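Local coordinates for protein superoxide dismutase (Leishmania major, PDB 4F2N) that catalyses the dismutation of superoxide to dioxygen and hydrogen peroxide at an active-site iron ion, at residues S60-A65 against W193-Y198; S109-C114 against S154-L159; D138-S143 against L168-T173. One frame throughout, in Å; residues are numbered along the deposited sequence.

Contacts 1 and 2 join the alpha-hairpin domain to the C-terminal domain near the iron, whereas contact 3 lies within the C-terminal domain. Contact 1 holds the metal ligand His195 and joins helix 52-71 to the loop after strand 185-191. The centre of contact 2 is about 12 Å from that of contact 1 and close to the middle of the chain. The side chain of Trp156 is about 4 Å from the bound iron ion. A hydrogen bond between His63 ND1 and Trp112 NE1, 2.9 Å, links segments 60-65 and 109-114. Contact 3 is centred about 23 Å from contact 1 but about 13 Å from contact 2, whose sheet it shares through the 2.8 Å backbone bond from Trp158 N to Asp171 O.

Contact 1 of 3, residues S60-A65 against W193-Y198; sequences SKHHSA and WEHAYY. With FE2 (Fe (II) ion), chain N.
The imidazoles of His62 and His195 lie face to face, their centroids 3.9 Å apart and their planes only 21° from parallel. His195 CG sits over the centre of the His62 ring, whereas His62 ND1 stands 3.4 Å above the plane of the His195 ring and closer to its rim. On the opposite face of His195, also toward the rim, lies CB of Trp193, so the ligand ring has a neighbour on both faces. The two side chains run past each other in opposite directions, and His62 ND1 lies 3.4 Å from His195 ND1 at an angle too poor for a hydrogen bond; the contact is a stack. His195 reaches this place with CG held between its backbone N and carbonyl carbon (chi1 73°), and its far edge presents NE2 to the iron at 2.1 Å. Water 1 is a further ligand at 2.3 Å from the iron, and it stands above one face of the Trp193 ring, toward its rim. His58, His108 and Asp191 complete the metal site.

Two of the imidazole nitrogens are bonded by the second subunit: His62 NE2 by Tyr198 OH and His195 ND1 by Glu194 OE2 of that subunit. The carboxylate may polarise the ligand imidazole and, together with the iron bond at NE2, it fixes the ring's rotation from both nitrogens. This crossed Glu-His pairing between active sites is a hallmark of the iron/manganese superoxide dismutase dimer. Within the chain, the stack joins helix 52-71 of the alpha-hairpin domain to the turn between strand 185-191 and helix 198-201.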
loop_
_atom_site.group_PDB
_atom_site.type_symbol
_atom_site.label_atom_id
_atom_site.label_comp_id
_atom_site.label_asym_id
_atom_site.label_seq_id
_atom_site.Cartn_x
_atom_site.Cartn_y
_atom_site.Cartn_z
ATOM N N SER B 60 -18.134 1.183 -0.455
ATOM C CA SER B 60 -18.714 2.530 -0.621
ATOM C C SER B 60 -17.710 3.675 -0.652
ATOM O O SER B 60 -18.045 4.729 -1.171
ATOM C CB SER B 60 -19.762 2.837 0.445
ATOM O OG SER B 60 -20.826 1.941 0.265
ATOM N N LYS B 61 -16.514 3.491 -0.077
ATOM C CA LYS B 61 -15.488 4.558 -0.118
ATOM C C LYS B 61 -14.405 4.284 -1.144
ATOM O O LYS B 61 -14.272 5.046 -2.079
ATOM C CB LYS B 61 -14.807 4.839 1.232
ATOM C CG LYS B 61 -15.709 4.882 2.455
ATOM C CD LYS B 61 -16.653 6.055 2.459
ATOM C CE LYS B 61 -17.620 5.897 3.633
ATOM N NZ LYS B 61 -18.739 6.849 3.491
ATOM N N HIS B 62 -13.620 3.219 -0.944
ATOM C CA HIS B 62 -12.474 2.906 -1.825
ATOM C C HIS B 62 -12.884 2.574 -3.237
ATOM O O HIS B 62 -12.476 3.233 -4.196
ATOM C CB HIS B 62 -11.631 1.772 -1.240
ATOM C CG HIS B 62 -10.913 2.153 0.033
ATOM N ND1 HIS B 62 -9.698 2.732 0.034
ATOM C CD2 HIS B 62 -11.274 1.996 1.363
ATOM C CE1 HIS B 62 -9.307 2.953 1.303
ATOM N NE2 HIS B 62 -10.275 2.488 2.118
ATOM N N HIS B 63 -13.726 1.558 -3.383
ATOM C CA HIS B 63 -14.128 1.154 -4.713
ATOM C C HIS B 63 -14.884 2.259 -5.413
ATOM O O HIS B 63 -14.619 2.573 -6.563
ATOM C CB HIS B 63 -14.967 -0.108 -4.646
ATOM C CG HIS B 63 -15.154 -0.761 -5.978
ATOM N ND1 HIS B 63 -15.785 -1.937 -6.122
ATOM C CD2 HIS B 63 -14.741 -0.380 -7.240
ATOM C CE1 HIS B 63 -15.792 -2.287 -7.426
ATOM N NE2 HIS B 63 -15.160 -1.335 -8.107
ATOM N N SER B 64 -15.829 2.868 -4.704
ATOM C CA SER B 64 -16.601 3.971 -5.273
ATOM C C SER B 64 -15.717 5.094 -5.822
ATOM O O SER B 64 -16.011 5.654 -6.876
ATOM C CB SER B 64 -17.584 4.522 -4.255
ATOM O OG SER B 64 -18.370 5.528 -4.868
ATOM N N ALA B 65 -14.631 5.408 -5.121
ATOM C CA ALA B 65 -13.755 6.478 -5.579
ATOM C C ALA B 65 -13.074 6.128 -6.903
ATOM O O ALA B 65 -12.887 7.000 -7.746
ATOM C CB ALA B 65 -12.710 6.835 -4.508
ATOM N N TRP B 193 -4.103 -4.900 -0.260
ATOM C CA TRP B 193 -4.002 -3.514 0.230
ATOM C C TRP B 193 -4.402 -3.525 1.666
ATOM O O TRP B 193 -5.351 -4.256 2.041
ATOM C CB TRP B 193 -4.955 -2.608 -0.541
ATOM C CG TRP B 193 -4.448 -2.206 -1.925
ATOM C CD1 TRP B 193 -4.191 -3.028 -3.013
ATOM C CD2 TRP B 193 -4.270 -0.848 -2.400
ATOM N NE1 TRP B 193 -3.802 -2.284 -4.120
ATOM C CE2 TRP B 193 -3.831 -0.950 -3.807
ATOM C CE3 TRP B 193 -4.392 0.426 -1.808
ATOM C CZ2 TRP B 193 -3.532 0.186 -4.568
ATOM C CZ3 TRP B 193 -4.089 1.565 -2.592
ATOM C CH2 TRP B 193 -3.678 1.441 -3.942
ATOM N N GLU B 194 -3.753 -2.696 2.493
ATOM C CA GLU B 194 -4.015 -2.730 3.934
ATOM C C GLU B 194 -5.449 -2.357 4.256
ATOM O O GLU B 194 -6.024 -2.862 5.233
ATOM C CB GLU B 194 -3.038 -1.834 4.716
ATOM C CG GLU B 194 -1.611 -2.367 4.694
ATOM C CD GLU B 194 -0.621 -1.482 5.453
ATOM O OE1 GLU B 194 -0.542 -0.253 5.158
ATOM O OE2 GLU B 194 0.115 -2.047 6.316
ATOM N N HIS B 195 -6.045 -1.492 3.436
ATOM C CA HIS B 195 -7.459 -1.149 3.636
ATOM C C HIS B 195 -8.397 -2.327 3.501
ATOM O O HIS B 195 -9.534 -2.239 3.991
ATOM C CB HIS B 195 -7.914 0.018 2.712
ATOM C CG HIS B 195 -8.055 -0.361 1.260
ATOM N ND1 HIS B 195 -7.326 0.240 0.269
ATOM C CD2 HIS B 195 -8.892 -1.307 0.619
ATOM C CE1 HIS B 195 -7.672 -0.294 -0.939
ATOM N NE2 HIS B 195 -8.620 -1.252 -0.722
ATOM N N ALA B 196 -7.978 -3.427 2.854
ATOM C CA ALA B 196 -8.917 -4.559 2.683
ATOM C C ALA B 196 -9.217 -5.200 4.029
ATOM O O ALA B 196 -10.317 -5.767 4.241
ATOM C CB ALA B 196 -8.380 -5.600 1.696
ATOM N N TYR B 197 -8.271 -5.110 4.957
ATOM C CA TYR B 197 -8.412 -5.861 6.221
ATOM C C TYR B 197 -8.138 -5.047 7.463
ATOM O O TYR B 197 -8.270 -5.588 8.561
ATOM C CB TYR B 197 -7.456 -7.083 6.224
ATOM C CG TYR B 197 -5.986 -6.716 6.033
ATOM C CD1 TYR B 197 -5.163 -6.391 7.127
ATOM C CD2 TYR B 197 -5.420 -6.679 4.760
ATOM C CE1 TYR B 197 -3.811 -6.036 6.924
ATOM C CE2 TYR B 197 -4.090 -6.348 4.562
ATOM C CZ TYR B 197 -3.300 -6.009 5.642
ATOM O OH TYR B 197 -1.983 -5.673 5.456
ATOM N N TYR B 198 -7.723 -3.781 7.336
ATOM C CA TYR B 198 -7.220 -3.075 8.534
ATOM C C TYR B 198 -8.297 -2.783 9.579
ATOM O O TYR B 198 -7.999 -2.726 10.779
ATOM C CB TYR B 198 -6.451 -1.785 8.213
ATOM C CG TYR B 198 -5.255 -1.591 9.130
ATOM C CD1 TYR B 198 -4.054 -2.238 8.871
ATOM C CD2 TYR B 198 -5.348 -0.804 10.276
ATOM C CE1 TYR B 198 -2.950 -2.081 9.709
ATOM C CE2 TYR B 198 -4.267 -0.654 11.147
ATOM C CZ TYR B 198 -3.069 -1.287 10.852
ATOM O OH TYR B 198 -1.983 -1.136 11.694
HETATM FE FE FE2 N . -9.180 -2.740 -2.060
HETATM O O HOH W 1 -7.282 -2.469 -3.253
#

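Contact 2 of 3, residues S109-C114 against S154-L159; sequences SFFWKC and SGWTWL
Phe111 and Trp156 meet as a T-shaped pair: the edge of the indole's six-membered ring points toward the face of the phenyl ring, with the planes at 83° and the centroids 6.0 Å apart. The closest approach is made by Trp156 CZ3, which lies 4.0 Å from Phe111 CB and scarcely farther from CG, so the tryptophan edge rests against the root of the phenylalanine side chain, with CB near the indole plane. Beside this, Phe110 CD2 touches Trp158 CZ3 at 4.0 Å, the two side chains meeting obliquely. The CB atoms of both phenylalanines point from helix 96-113 to the strand, and CG is anti to the backbone N in each (chi1 -173° in Phe110 and -167° in Phe111). The Phe111 ring then runs on away from Trp156 CZ3, while Phe110 offers the flank of its ring to Trp158. Trp156 and Trp158, two residues apart on one side of the strand, extend their indoles to meet them.

The packing is close only where the two CZ3 atoms touch; the backbones stay well separated, 9.7 Å between the CA atoms of Phe111 and Trp156. All four side chains are buried, whereas Lys113, which does not take part, is exposed. The indole nitrogens are satisfied elsewhere, Trp156 NE1 by Gln104 and Trp158 NE1 by Thr173. Trp156 also meets the metal ligand His108 edge-to-face, consistent with an aromatic shell around the iron. Phe111 touches His58, another iron ligand. Thus the contact binds helix 96-113 of the alpha-hairpin domain to strand 155-161, the central strand of the antiparallel sheet, between strands 168-174 and 185-191.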
loop_
_atom_site.group_PDB
_atom_site.type_symbol
_atom_site.label_atom_id
_atom_site.label_comp_id
_atom_site.label_asym_id
_atom_site.label_seq_id
_atom_site.Cartn_x
_atom_site.Cartn_y
_atom_site.Cartn_z
ATOM N N SER B 109 -14.109 -5.363 -8.476
ATOM C CA SER B 109 -15.296 -6.043 -9.013
ATOM C C SER B 109 -15.128 -7.544 -8.995
ATOM O O SER B 109 -16.047 -8.290 -8.653
ATOM C CB SER B 109 -15.624 -5.537 -10.433
ATOM O OG SER B 109 -15.938 -4.155 -10.363
ATOM N N PHE B 110 -13.937 -7.981 -9.360
ATOM C CA PHE B 110 -13.635 -9.402 -9.433
ATOM C C PHE B 110 -13.619 -9.980 -8.027
ATOM O O PHE B 110 -14.211 -11.035 -7.774
ATOM C CB PHE B 110 -12.284 -9.643 -10.150
ATOM C CG PHE B 110 -12.024 -11.101 -10.404
ATOM C CD1 PHE B 110 -12.719 -11.777 -11.410
ATOM C CD2 PHE B 110 -11.102 -11.798 -9.641
ATOM C CE1 PHE B 110 -12.487 -13.130 -11.657
ATOM C CE2 PHE B 110 -10.873 -13.157 -9.873
ATOM C CZ PHE B 110 -11.560 -13.823 -10.876
ATOM N N PHE B 111 -12.978 -9.253 -7.101
ATOM C CA PHE B 111 -12.962 -9.605 -5.678
ATOM C C PHE B 111 -14.359 -9.827 -5.096
ATOM O O PHE B 111 -14.568 -10.822 -4.385
ATOM C CB PHE B 111 -12.238 -8.495 -4.897
ATOM C CG PHE B 111 -11.866 -8.848 -3.489
ATOM C CD1 PHE B 111 -11.277 -10.080 -3.170
ATOM C CD2 PHE B 111 -12.050 -7.914 -2.473
ATOM C CE1 PHE B 111 -10.908 -10.372 -1.856
ATOM C CE2 PHE B 111 -11.665 -8.203 -1.146
ATOM C CZ PHE B 111 -11.091 -9.426 -0.848
ATOM N N TRP B 112 -15.300 -8.921 -5.361
ATOM C CA TRP B 112 -16.659 -9.109 -4.824
ATOM C C TRP B 112 -17.317 -10.355 -5.345
ATOM O O TRP B 112 -18.051 -11.014 -4.609
ATOM C CB TRP B 112 -17.558 -7.903 -5.105
ATOM C CG TRP B 112 -16.971 -6.590 -4.652
ATOM C CD1 TRP B 112 -16.925 -5.395 -5.373
ATOM C CD2 TRP B 112 -16.318 -6.293 -3.370
ATOM N NE1 TRP B 112 -16.302 -4.404 -4.644
ATOM C CE2 TRP B 112 -15.913 -4.881 -3.429
ATOM C CE3 TRP B 112 -16.027 -7.030 -2.229
ATOM C CZ2 TRP B 112 -15.262 -4.255 -2.375
ATOM C CZ3 TRP B 112 -15.363 -6.391 -1.172
ATOM C CH2 TRP B 112 -14.991 -5.034 -1.237
ATOM N N LYS B 113 -17.070 -10.687 -6.608
ATOM C CA LYS B 113 -17.620 -11.926 -7.203
ATOM C C LYS B 113 -17.035 -13.190 -6.570
ATOM O O LYS B 113 -17.696 -14.250 -6.581
ATOM C CB LYS B 113 -17.381 -11.956 -8.720
ATOM C CG LYS B 113 -18.088 -10.859 -9.490
ATOM C CD LYS B 113 -19.586 -11.018 -9.473
ATOM C CE LYS B 113 -20.057 -11.894 -10.620
ATOM N NZ LYS B 113 -21.549 -11.947 -10.563
ATOM N N CYS B 114 -15.822 -13.081 -6.014
ATOM C CA CYS B 114 -15.163 -14.193 -5.331
ATOM C C CYS B 114 -15.675 -14.454 -3.921
ATOM O O CYS B 114 -15.219 -15.406 -3.292
ATOM C CB CYS B 114 -13.673 -13.927 -5.204
ATOM S SG CYS B 114 -12.911 -13.999 -6.818
ATOM N N SER B 154 1.154 -2.517 -0.986
ATOM C CA SER B 154 -0.230 -2.780 -1.425
ATOM C C SER B 154 -0.247 -3.720 -2.615
ATOM O O SER B 154 0.658 -3.661 -3.474
ATOM C CB SER B 154 -0.913 -1.478 -1.849
ATOM O OG SER B 154 -0.741 -0.459 -0.865
ATOM N N GLY B 155 -1.269 -4.545 -2.722
ATOM C CA GLY B 155 -1.471 -5.276 -3.991
ATOM C C GLY B 155 -2.503 -6.369 -3.868
ATOM O O GLY B 155 -3.368 -6.317 -2.991
ATOM N N TRP B 156 -2.340 -7.387 -4.705
ATOM C CA TRP B 156 -3.316 -8.453 -4.915
ATOM C C TRP B 156 -2.579 -9.756 -5.055
ATOM O O TRP B 156 -1.466 -9.816 -5.652
ATOM C CB TRP B 156 -4.119 -8.172 -6.222
ATOM C CG TRP B 156 -4.885 -6.872 -6.161
ATOM C CD1 TRP B 156 -4.412 -5.585 -6.464
ATOM C CD2 TRP B 156 -6.296 -6.683 -5.775
ATOM N NE1 TRP B 156 -5.400 -4.645 -6.283
ATOM C CE2 TRP B 156 -6.550 -5.240 -5.844
ATOM C CE3 TRP B 156 -7.327 -7.539 -5.378
ATOM C CZ2 TRP B 156 -7.780 -4.703 -5.566
ATOM C CZ3 TRP B 156 -8.595 -6.976 -5.072
ATOM C CH2 TRP B 156 -8.808 -5.596 -5.168
ATOM N N THR B 157 -3.195 -10.812 -4.550
ATOM C CA THR B 157 -2.699 -12.161 -4.763
ATOM C C THR B 157 -3.775 -12.941 -5.547
ATOM O O THR B 157 -4.975 -12.869 -5.229
ATOM C CB THR B 157 -2.398 -12.846 -3.423
ATOM O OG1 THR B 157 -1.388 -12.081 -2.766
ATOM C CG2 THR B 157 -1.861 -14.266 -3.630
ATOM N N TRP B 158 -3.327 -13.700 -6.536
ATOM C CA TRP B 158 -4.223 -14.261 -7.545
ATOM C C TRP B 158 -4.016 -15.722 -7.713
ATOM O O TRP B 158 -2.883 -16.213 -7.627
ATOM C CB TRP B 158 -3.857 -13.647 -8.902
ATOM C CG TRP B 158 -3.951 -12.145 -8.956
ATOM C CD1 TRP B 158 -2.946 -11.209 -8.670
ATOM C CD2 TRP B 158 -5.113 -11.345 -9.366
ATOM N NE1 TRP B 158 -3.409 -9.937 -8.852
ATOM C CE2 TRP B 158 -4.695 -9.934 -9.256
ATOM C CE3 TRP B 158 -6.417 -11.645 -9.791
ATOM C CZ2 TRP B 158 -5.552 -8.874 -9.575
ATOM C CZ3 TRP B 158 -7.290 -10.570 -10.096
ATOM C CH2 TRP B 158 -6.847 -9.207 -10.005
ATOM N N LEU B 159 -5.096 -16.426 -8.014
ATOM C CA LEU B 159 -5.011 -17.763 -8.632
ATOM C C LEU B 159 -5.458 -17.594 -10.082
ATOM O O LEU B 159 -6.560 -17.099 -10.347
ATOM C CB LEU B 159 -5.918 -18.774 -7.898
ATOM C CG LEU B 159 -5.974 -20.220 -8.438
ATOM C CD1 LEU B 159 -4.620 -20.910 -8.327
ATOM C CD2 LEU B 159 -7.017 -20.996 -7.634
#

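Contact 3 of 3, residues D138-S143 against L168-T173; sequences DDFMVS and LLIDST
Ile170 reaches from its strand to helix 137-149 and meets Phe140 and Ser143 there. Its CG1 is anti to the carbonyl carbon (chi1 -57°) and the chain then runs on extended, carrying CD1 out to the helix. That methyl touches Ser143 CB at 3.7 Å and Phe140 CD1 at 3.8 Å. Farther back along the branch, CG1 lies 4.0 Å from Phe140 CE1, so the ring follows the last bond of the isoleucine rather than a single atom, at an oblique inclination. Phe140 has CG anti to the backbone N (chi1 157°), which swings its ring from the helix flank toward the strand. Ser143 OG lies beside its backbone N (chi1 -61°), leaving CB to meet the methyl.

This is a helix laid on the sheet of the alpha+beta C-terminal domain of an iron/manganese superoxide dismutase, and strand 168-174 is one of the sheet's outermost strands within the chain. On the same helix, Phe144 and Ala147 also touch Ile170. Phe134 of helix 124-134 packs on both Ile170 and Phe140, while Leu159 of the neighbouring strand lies against the Phe140 ring. Phe140 is buried; Ser143 lies at the margin, and Ile170, though partly exposed, is the centre of the contact.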
loop_
_atom_site.group_PDB
_atom_site.type_symbol
_atom_site.label_atom_id
_atom_site.label_comp_id
_atom_site.label_asym_id
_atom_site.label_seq_id
_atom_site.Cartn_x
_atom_site.Cartn_y
_atom_site.Cartn_z
ATOM N N ASP B 138 -5.336 -27.993 0.656
ATOM C CA ASP B 138 -4.588 -27.473 1.812
ATOM C C ASP B 138 -3.219 -26.886 1.434
ATOM O O ASP B 138 -2.860 -25.796 1.905
ATOM C CB ASP B 138 -4.442 -28.543 2.894
ATOM C CG ASP B 138 -5.782 -28.944 3.506
ATOM O OD1 ASP B 138 -6.778 -28.196 3.378
ATOM O OD2 ASP B 138 -5.850 -30.024 4.127
ATOM N N ASP B 139 -2.468 -27.596 0.586
ATOM C CA ASP B 139 -1.170 -27.111 0.111
ATOM C C ASP B 139 -1.316 -25.833 -0.756
ATOM O O ASP B 139 -0.516 -24.887 -0.622
ATOM C CB ASP B 139 -0.392 -28.183 -0.657
ATOM C CG ASP B 139 0.038 -29.381 0.210
ATOM O OD1 ASP B 139 0.419 -29.233 1.384
ATOM O OD2 ASP B 139 0.015 -30.505 -0.310
ATOM N N PHE B 140 -2.323 -25.784 -1.632
ATOM C CA PHE B 140 -2.607 -24.539 -2.332
ATOM C C PHE B 140 -2.907 -23.389 -1.358
ATOM O O PHE B 140 -2.330 -22.310 -1.481
ATOM C CB PHE B 140 -3.755 -24.689 -3.345
ATOM C CG PHE B 140 -4.436 -23.389 -3.658
ATOM C CD1 PHE B 140 -3.809 -22.451 -4.467
ATOM C CD2 PHE B 140 -5.678 -23.083 -3.112
ATOM C CE1 PHE B 140 -4.406 -21.238 -4.745
ATOM C CE2 PHE B 140 -6.276 -21.849 -3.376
ATOM C CZ PHE B 140 -5.638 -20.929 -4.199
ATOM N N MET B 141 -3.799 -23.608 -0.392
ATOM C CA MET B 141 -4.135 -22.539 0.559
ATOM C C MET B 141 -2.903 -22.006 1.315
ATOM O O MET B 141 -2.749 -20.790 1.467
ATOM C CB MET B 141 -5.196 -23.034 1.560
ATOM C CG MET B 141 -6.564 -23.151 0.915
ATOM S SD MET B 141 -7.803 -23.809 2.043
ATOM C CE MET B 141 -9.286 -23.372 1.137
ATOM N N VAL B 142 -2.053 -22.918 1.812
ATOM C CA VAL B 142 -0.828 -22.542 2.508
ATOM C C VAL B 142 0.062 -21.669 1.601
ATOM O O VAL B 142 0.494 -20.584 2.010
ATOM C CB VAL B 142 -0.067 -23.786 3.046
ATOM C CG1 VAL B 142 1.368 -23.447 3.431
ATOM C CG2 VAL B 142 -0.811 -24.377 4.247
ATOM N N SER B 143 0.277 -22.122 0.367
ATOM C CA SER B 143 1.064 -21.366 -0.626
ATOM C C SER B 143 0.461 -20.001 -0.941
ATOM O O SER B 143 1.195 -18.990 -1.116
ATOM C CB SER B 143 1.188 -22.164 -1.930
ATOM O OG SER B 143 1.861 -23.388 -1.677
ATOM N N LEU B 168 -2.527 -24.022 -13.379
ATOM C CA LEU B 168 -3.009 -23.070 -12.384
ATOM C C LEU B 168 -1.799 -22.465 -11.676
ATOM O O LEU B 168 -0.847 -23.187 -11.330
ATOM C CB LEU B 168 -3.901 -23.774 -11.361
ATOM C CG LEU B 168 -5.342 -24.070 -11.772
ATOM C CD1 LEU B 168 -5.930 -25.032 -10.762
ATOM C CD2 LEU B 168 -6.135 -22.774 -11.831
ATOM N N LEU B 169 -1.824 -21.151 -11.459
ATOM C CA LEU B 169 -0.658 -20.464 -10.935
ATOM C C LEU B 169 -1.062 -19.447 -9.881
ATOM O O LEU B 169 -2.076 -18.763 -10.041
ATOM C CB LEU B 169 0.085 -19.709 -12.069
ATOM C CG LEU B 169 0.655 -20.392 -13.324
ATOM C CD1 LEU B 169 0.992 -19.369 -14.408
ATOM C CD2 LEU B 169 1.893 -21.226 -13.019
ATOM N N ILE B 170 -0.247 -19.336 -8.832
ATOM C CA ILE B 170 -0.343 -18.227 -7.880
ATOM C C ILE B 170 0.575 -17.107 -8.314
ATOM O O ILE B 170 1.769 -17.318 -8.512
ATOM C CB ILE B 170 -0.002 -18.696 -6.444
ATOM C CG1 ILE B 170 -0.941 -19.834 -6.061
ATOM C CG2 ILE B 170 -0.087 -17.535 -5.438
ATOM C CD1 ILE B 170 -0.602 -20.506 -4.730
ATOM N N ASP B 171 0.015 -15.902 -8.419
ATOM C CA ASP B 171 0.748 -14.728 -8.848
ATOM C C ASP B 171 0.395 -13.584 -7.892
ATOM O O ASP B 171 -0.746 -13.478 -7.491
ATOM C CB ASP B 171 0.271 -14.381 -10.260
ATOM C CG ASP B 171 1.168 -13.406 -10.963
ATOM O OD1 ASP B 171 2.411 -13.579 -10.884
ATOM O OD2 ASP B 171 0.632 -12.472 -11.626
ATOM N N SER B 172 1.368 -12.760 -7.522
ATOM C CA SER B 172 1.118 -11.552 -6.727
ATOM C C SER B 172 1.401 -10.355 -7.591
ATOM O O SER B 172 2.365 -10.368 -8.375
ATOM C CB SER B 172 2.038 -11.535 -5.518
ATOM O OG SER B 172 1.513 -12.412 -4.544
ATOM N N THR B 173 0.578 -9.312 -7.472
ATOM C CA THR B 173 0.872 -8.067 -8.159
ATOM C C THR B 173 0.983 -6.923 -7.123
ATOM O O THR B 173 0.484 -7.044 -5.995
ATOM C CB THR B 173 -0.202 -7.710 -9.206
ATOM O OG1 THR B 173 -1.503 -7.684 -8.569
ATOM C CG2 THR B 173 -0.208 -8.745 -10.401
#